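Local coordinates for GDSL-esterase (Pseudoalteromonas sp., PDB 3HP4), which hydrolyses esters as a cold-adapted serine esterase of the SGNH (GDSL) hydrolase superfamily, possibly with lysophospholipase activity, at residues Glu73-Phe83 and Ile111-Tyr121. Sequence-based numbering, arbitrary orientation. Where two conformers were deposited one is given.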
loop_
_atom_site.group_PDB
_atom_site.type_symbol
_atom_site.label_atom_id
_atom_site.label_comp_id
_atom_site.label_asym_id
_atom_site.label_seq_id
_atom_site.Cartn_x
_atom_site.Cartn_y
_atom_site.Cartn_z
ATOM N N GLU A 73 1.168 -1.099 1.747
ATOM C CA GLU A 73 1.474 -0.888 0.316
ATOM C C GLU A 73 2.956 -0.600 0.252
ATOM O O GLU A 73 3.399 0.564 0.191
ATOM C CB GLU A 73 0.618 0.275 -0.193
ATOM C CG GLU A 73 0.901 0.675 -1.644
ATOM C CD GLU A 73 1.977 1.737 -1.781
ATOM O OE1 GLU A 73 1.862 2.847 -1.176
ATOM O OE2 GLU A 73 2.953 1.513 -2.581
ATOM N N LEU A 74 3.757 -1.674 0.305
ATOM C CA LEU A 74 5.209 -1.587 0.399
ATOM C C LEU A 74 5.855 -2.672 -0.396
ATOM O O LEU A 74 5.307 -3.759 -0.629
ATOM C CB LEU A 74 5.665 -1.740 1.851
ATOM C CG LEU A 74 5.292 -0.582 2.773
ATOM C CD1 LEU A 74 5.661 -0.958 4.219
ATOM C CD2 LEU A 74 6.009 0.728 2.395
ATOM N N GLY A 75 7.077 -2.384 -0.795
ATOM C CA GLY A 75 7.946 -3.361 -1.471
ATOM C C GLY A 75 8.415 -2.820 -2.785
ATOM O O GLY A 75 9.473 -3.257 -3.263
ATOM N N ALA A 76 7.730 -1.865 -3.421
ATOM C CA ALA A 76 8.200 -1.344 -4.699
ATOM C C ALA A 76 9.616 -0.846 -4.566
ATOM O O ALA A 76 10.432 -1.034 -5.493
ATOM C CB ALA A 76 7.265 -0.186 -5.207
ATOM N N ASN A 77 9.968 -0.145 -3.494
ATOM C CA ASN A 77 11.339 0.365 -3.373
ATOM C C ASN A 77 12.339 -0.751 -3.229
ATOM O O ASN A 77 13.419 -0.670 -3.845
ATOM C CB ASN A 77 11.411 1.454 -2.303
ATOM C CG ASN A 77 10.663 2.688 -2.753
ATOM O OD1 ASN A 77 10.826 3.153 -3.897
ATOM N ND2 ASN A 77 9.842 3.199 -1.883
ATOM N N ASP A 78 12.007 -1.791 -2.493
ATOM C CA ASP A 78 12.903 -2.944 -2.407
ATOM C C ASP A 78 13.136 -3.542 -3.812
ATOM O O ASP A 78 14.269 -3.828 -4.198
ATOM C CB ASP A 78 12.310 -3.999 -1.503
ATOM C CG ASP A 78 12.535 -3.724 -0.046
ATOM O OD1 ASP A 78 13.399 -2.918 0.366
ATOM O OD2 ASP A 78 11.850 -4.404 0.719
ATOM N N GLY A 79 12.067 -3.721 -4.575
ATOM C CA GLY A 79 12.178 -4.342 -5.909
ATOM C C GLY A 79 12.861 -3.460 -6.909
ATOM O O GLY A 79 13.634 -3.941 -7.743
ATOM N N LEU A 80 12.605 -2.152 -6.888
ATOM C CA LEU A 80 13.343 -1.213 -7.775
ATOM C C LEU A 80 14.796 -1.199 -7.495
ATOM O O LEU A 80 15.582 -0.892 -8.394
ATOM C CB LEU A 80 12.760 0.197 -7.615
ATOM C CG LEU A 80 11.361 0.288 -8.203
ATOM C CD1 LEU A 80 10.698 1.618 -7.788
ATOM C CD2 LEU A 80 11.344 0.135 -9.741
ATOM N N ARG A 81 15.209 -1.531 -6.294
ATOM C CA ARG A 81 16.583 -1.563 -5.888
ATOM C C ARG A 81 17.214 -2.963 -6.048
ATOM O O ARG A 81 18.388 -3.176 -5.756
ATOM C CB ARG A 81 16.657 -1.014 -4.450
ATOM C CG ARG A 81 16.310 0.492 -4.403
ATOM C CD ARG A 81 16.084 0.975 -3.001
ATOM N NE ARG A 81 17.369 1.211 -2.360
ATOM C CZ ARG A 81 17.520 1.796 -1.180
ATOM N NH1 ARG A 81 16.464 2.228 -0.495
ATOM N NH2 ARG A 81 18.746 1.961 -0.697
ATOM N N GLY A 82 16.410 -3.932 -6.483
ATOM C CA GLY A 82 16.871 -5.298 -6.655
ATOM C C GLY A 82 17.213 -6.011 -5.372
ATOM O O GLY A 82 18.051 -6.898 -5.356
ATOM N N PHE A 83 16.589 -5.630 -4.254
ATOM C CA PHE A 83 16.916 -6.251 -3.009
ATOM C C PHE A 83 16.403 -7.700 -3.001
ATOM O O PHE A 83 15.458 -8.078 -3.726
ATOM C CB PHE A 83 16.168 -5.559 -1.841
ATOM C CG PHE A 83 16.664 -4.207 -1.454
ATOM C CD1 PHE A 83 17.802 -3.651 -1.993
ATOM C CD2 PHE A 83 15.985 -3.489 -0.467
ATOM C CE1 PHE A 83 18.261 -2.361 -1.577
ATOM C CE2 PHE A 83 16.431 -2.209 -0.061
ATOM C CZ PHE A 83 17.558 -1.662 -0.612
ATOM N N ILE A 111 2.290 -5.932 -5.416
ATOM C CA ILE A 111 3.070 -4.874 -6.094
ATOM C C ILE A 111 3.676 -5.506 -7.336
ATOM O O ILE A 111 4.058 -6.701 -7.311
ATOM C CB ILE A 111 4.148 -4.326 -5.184
ATOM C CG1 ILE A 111 3.647 -3.891 -3.819
ATOM C CG2 ILE A 111 4.893 -3.149 -5.868
ATOM C CD1 ILE A 111 2.598 -2.691 -3.814
ATOM N N TYR A 112 3.747 -4.751 -8.438
ATOM C CA TYR A 112 4.424 -5.139 -9.673
ATOM C C TYR A 112 5.503 -4.124 -9.957
ATOM O O TYR A 112 5.361 -2.951 -9.604
ATOM C CB TYR A 112 3.426 -5.155 -10.873
ATOM C CG TYR A 112 2.388 -6.291 -10.806
ATOM C CD1 TYR A 112 2.397 -7.371 -11.706
ATOM C CD2 TYR A 112 1.380 -6.266 -9.884
ATOM C CE1 TYR A 112 1.396 -8.360 -11.561
ATOM C CE2 TYR A 112 0.402 -7.260 -9.805
ATOM C CZ TYR A 112 0.455 -8.261 -10.623
ATOM O OH TYR A 112 -0.583 -9.265 -10.410
ATOM N N ILE A 113 6.598 -4.634 -10.512
ATOM C CA ILE A 113 7.761 -3.776 -10.857
ATOM C C ILE A 113 8.190 -4.053 -12.267
ATOM O O ILE A 113 8.068 -5.172 -12.752
ATOM C CB ILE A 113 8.971 -4.027 -9.883
ATOM C CG1 ILE A 113 9.318 -5.523 -9.830
ATOM C CG2 ILE A 113 8.678 -3.367 -8.536
ATOM C CD1 ILE A 113 10.664 -5.912 -9.143
ATOM N N PRO A 114 8.827 -3.048 -12.889
ATOM C CA PRO A 114 9.429 -3.321 -14.219
ATOM C C PRO A 114 10.586 -4.298 -14.127
ATOM O O PRO A 114 11.191 -4.453 -13.057
ATOM C CB PRO A 114 9.937 -1.961 -14.684
ATOM C CG PRO A 114 10.169 -1.218 -13.405
ATOM C CD PRO A 114 9.135 -1.712 -12.379
ATOM N N PRO A 115 10.928 -4.939 -15.243
ATOM C CA PRO A 115 11.959 -5.992 -15.271
ATOM C C PRO A 115 13.376 -5.423 -15.275
ATOM O O PRO A 115 14.242 -5.875 -16.028
ATOM C CB PRO A 115 11.645 -6.747 -16.583
ATOM C CG PRO A 115 11.146 -5.596 -17.502
ATOM C CD PRO A 115 10.276 -4.752 -16.562
ATOM N N ASN A 116 13.660 -4.499 -14.356
ATOM C CA ASN A 116 14.976 -3.919 -14.252
ATOM C C ASN A 116 16.045 -4.906 -13.849
ATOM O O ASN A 116 17.224 -4.678 -14.119
ATOM C CB ASN A 116 14.954 -2.719 -13.278
ATOM C CG ASN A 116 14.062 -1.572 -13.779
ATOM O OD1 ASN A 116 13.699 -1.528 -14.942
ATOM N ND2 ASN A 116 13.642 -0.716 -12.874
ATOM N N TYR A 117 15.632 -6.012 -13.236
ATOM C CA TYR A 117 16.555 -7.127 -12.878
ATOM C C TYR A 117 16.118 -8.380 -13.553
ATOM O O TYR A 117 16.470 -9.478 -13.101
ATOM C CB TYR A 117 16.645 -7.295 -11.337
ATOM C CG TYR A 117 17.072 -6.033 -10.688
ATOM C CD1 TYR A 117 18.406 -5.732 -10.504
ATOM C CD2 TYR A 117 16.093 -5.088 -10.335
ATOM C CE1 TYR A 117 18.764 -4.446 -9.924
ATOM C CE2 TYR A 117 16.423 -3.870 -9.805
ATOM C CZ TYR A 117 17.708 -3.562 -9.595
ATOM O OH TYR A 117 17.985 -2.313 -9.032
ATOM N N GLY A 118 15.387 -8.243 -14.663
ATOM C CA GLY A 118 14.937 -9.371 -15.478
ATOM C C GLY A 118 13.535 -9.807 -15.110
ATOM O O GLY A 118 13.051 -9.579 -13.974
ATOM N N PRO A 119 12.844 -10.465 -16.037
ATOM C CA PRO A 119 11.483 -10.935 -15.748
ATOM C C PRO A 119 11.387 -11.931 -14.624
ATOM O O PRO A 119 10.377 -11.962 -13.931
ATOM C CB PRO A 119 11.011 -11.527 -17.094
ATOM C CG PRO A 119 12.207 -11.634 -17.897
ATOM C CD PRO A 119 13.259 -10.672 -17.426
ATOM N N ARG A 120 12.367 -12.799 -14.428
ATOM C CA ARG A 120 12.230 -13.770 -13.379
ATOM C C ARG A 120 12.225 -13.121 -12.011
ATOM O O ARG A 120 11.363 -13.444 -11.167
ATOM C CB ARG A 120 13.352 -14.820 -13.466
ATOM C CG ARG A 120 13.289 -15.833 -12.374
ATOM C CD ARG A 120 12.013 -16.661 -12.317
ATOM N NE ARG A 120 12.054 -17.634 -11.226
ATOM C CZ ARG A 120 11.097 -17.893 -10.309
ATOM N NH1 ARG A 120 9.933 -17.248 -10.292
ATOM N NH2 ARG A 120 11.339 -18.790 -9.371
ATOM N N TYR A 121 13.121 -12.172 -11.761
ATOM C CA TYR A 121 13.078 -11.442 -10.484
ATOM C C TYR A 121 11.756 -10.737 -10.329
ATOM O O TYR A 121 11.209 -10.734 -9.207
ATOM C CB TYR A 121 14.258 -10.441 -10.443
ATOM C CG TYR A 121 14.258 -9.573 -9.213
ATOM C CD1 TYR A 121 14.843 -9.995 -8.035
ATOM C CD2 TYR A 121 13.663 -8.312 -9.222
ATOM C CE1 TYR A 121 14.860 -9.163 -6.912
ATOM C CE2 TYR A 121 13.655 -7.470 -8.088
ATOM C CZ TYR A 121 14.242 -7.932 -6.961
ATOM O OH TYR A 121 14.229 -7.091 -5.859
HETATM O O HOH W 1 12.844 -3.308 -10.694
HETATM O O HOH W 2 15.364 -0.069 -10.853
#
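Tyr-121 sets its CG anti to the backbone N (chi1 176°) and Tyr-117 keeps its CG beside its own backbone N (chi1 -57°), torsions that bring both phenols to the last turn of helix 76-80 and the residues leaving it. Tyr-121 OH donates to Phe-83 O at 2.7 Å, in the carbonyl plane and on a lone pair, while the ring packs with CZ beside Gly-82 CA and CE2 beside Gly-79 O. Replacing Tyr-121 by an alanine would probably leave Phe-83 O without this donor and open a gap beside both glycines. Tyr-117 OH donates a hydrogen bond to Leu-80 O at 2.9 Å, from above the carbonyl plane, and lays its ring face over Gly-82, whose CA stands 3.6 Å from the ring centroid in a CH-pi contact. Gly-82 ends the helix in a Schellman motif with positive phi, and glycine suits it doubly, since a CB would run into the Tyr-117 ring. In the three-layer alpha/beta/alpha fold of SGNH hydrolases, Gly-75 to Asp-78 form the Gly-Ala-Asn-Asp signature; Asn-77 ND2 hydrogen-bonds to a phosphonate oxygen on the modified serine at position 11, consistent with the oxyanion-hole role of this Asn in other SGNH hydrolases. The 111-121 segment leads from strand 105-109 into helix 119-136. Gly-79 suits its place because a CB there would run into Ile-113 CD1, already 3.9 Å from Gly-79 CA. Further back, branched Ile-111 places CG2 3.9 Å from Ala-76 CB, and Phe-125 and Phe-129 also touch its side chain. At the solvent side, Leu-80 crosses Pro-114 at about a right angle, CD2 against the ring CD. One water donates to both Gly-79 O and Pro-114 O; another donates to Leu-80 O while accepting from Asn-116 ND2, a polar amide suited to this exposed turn.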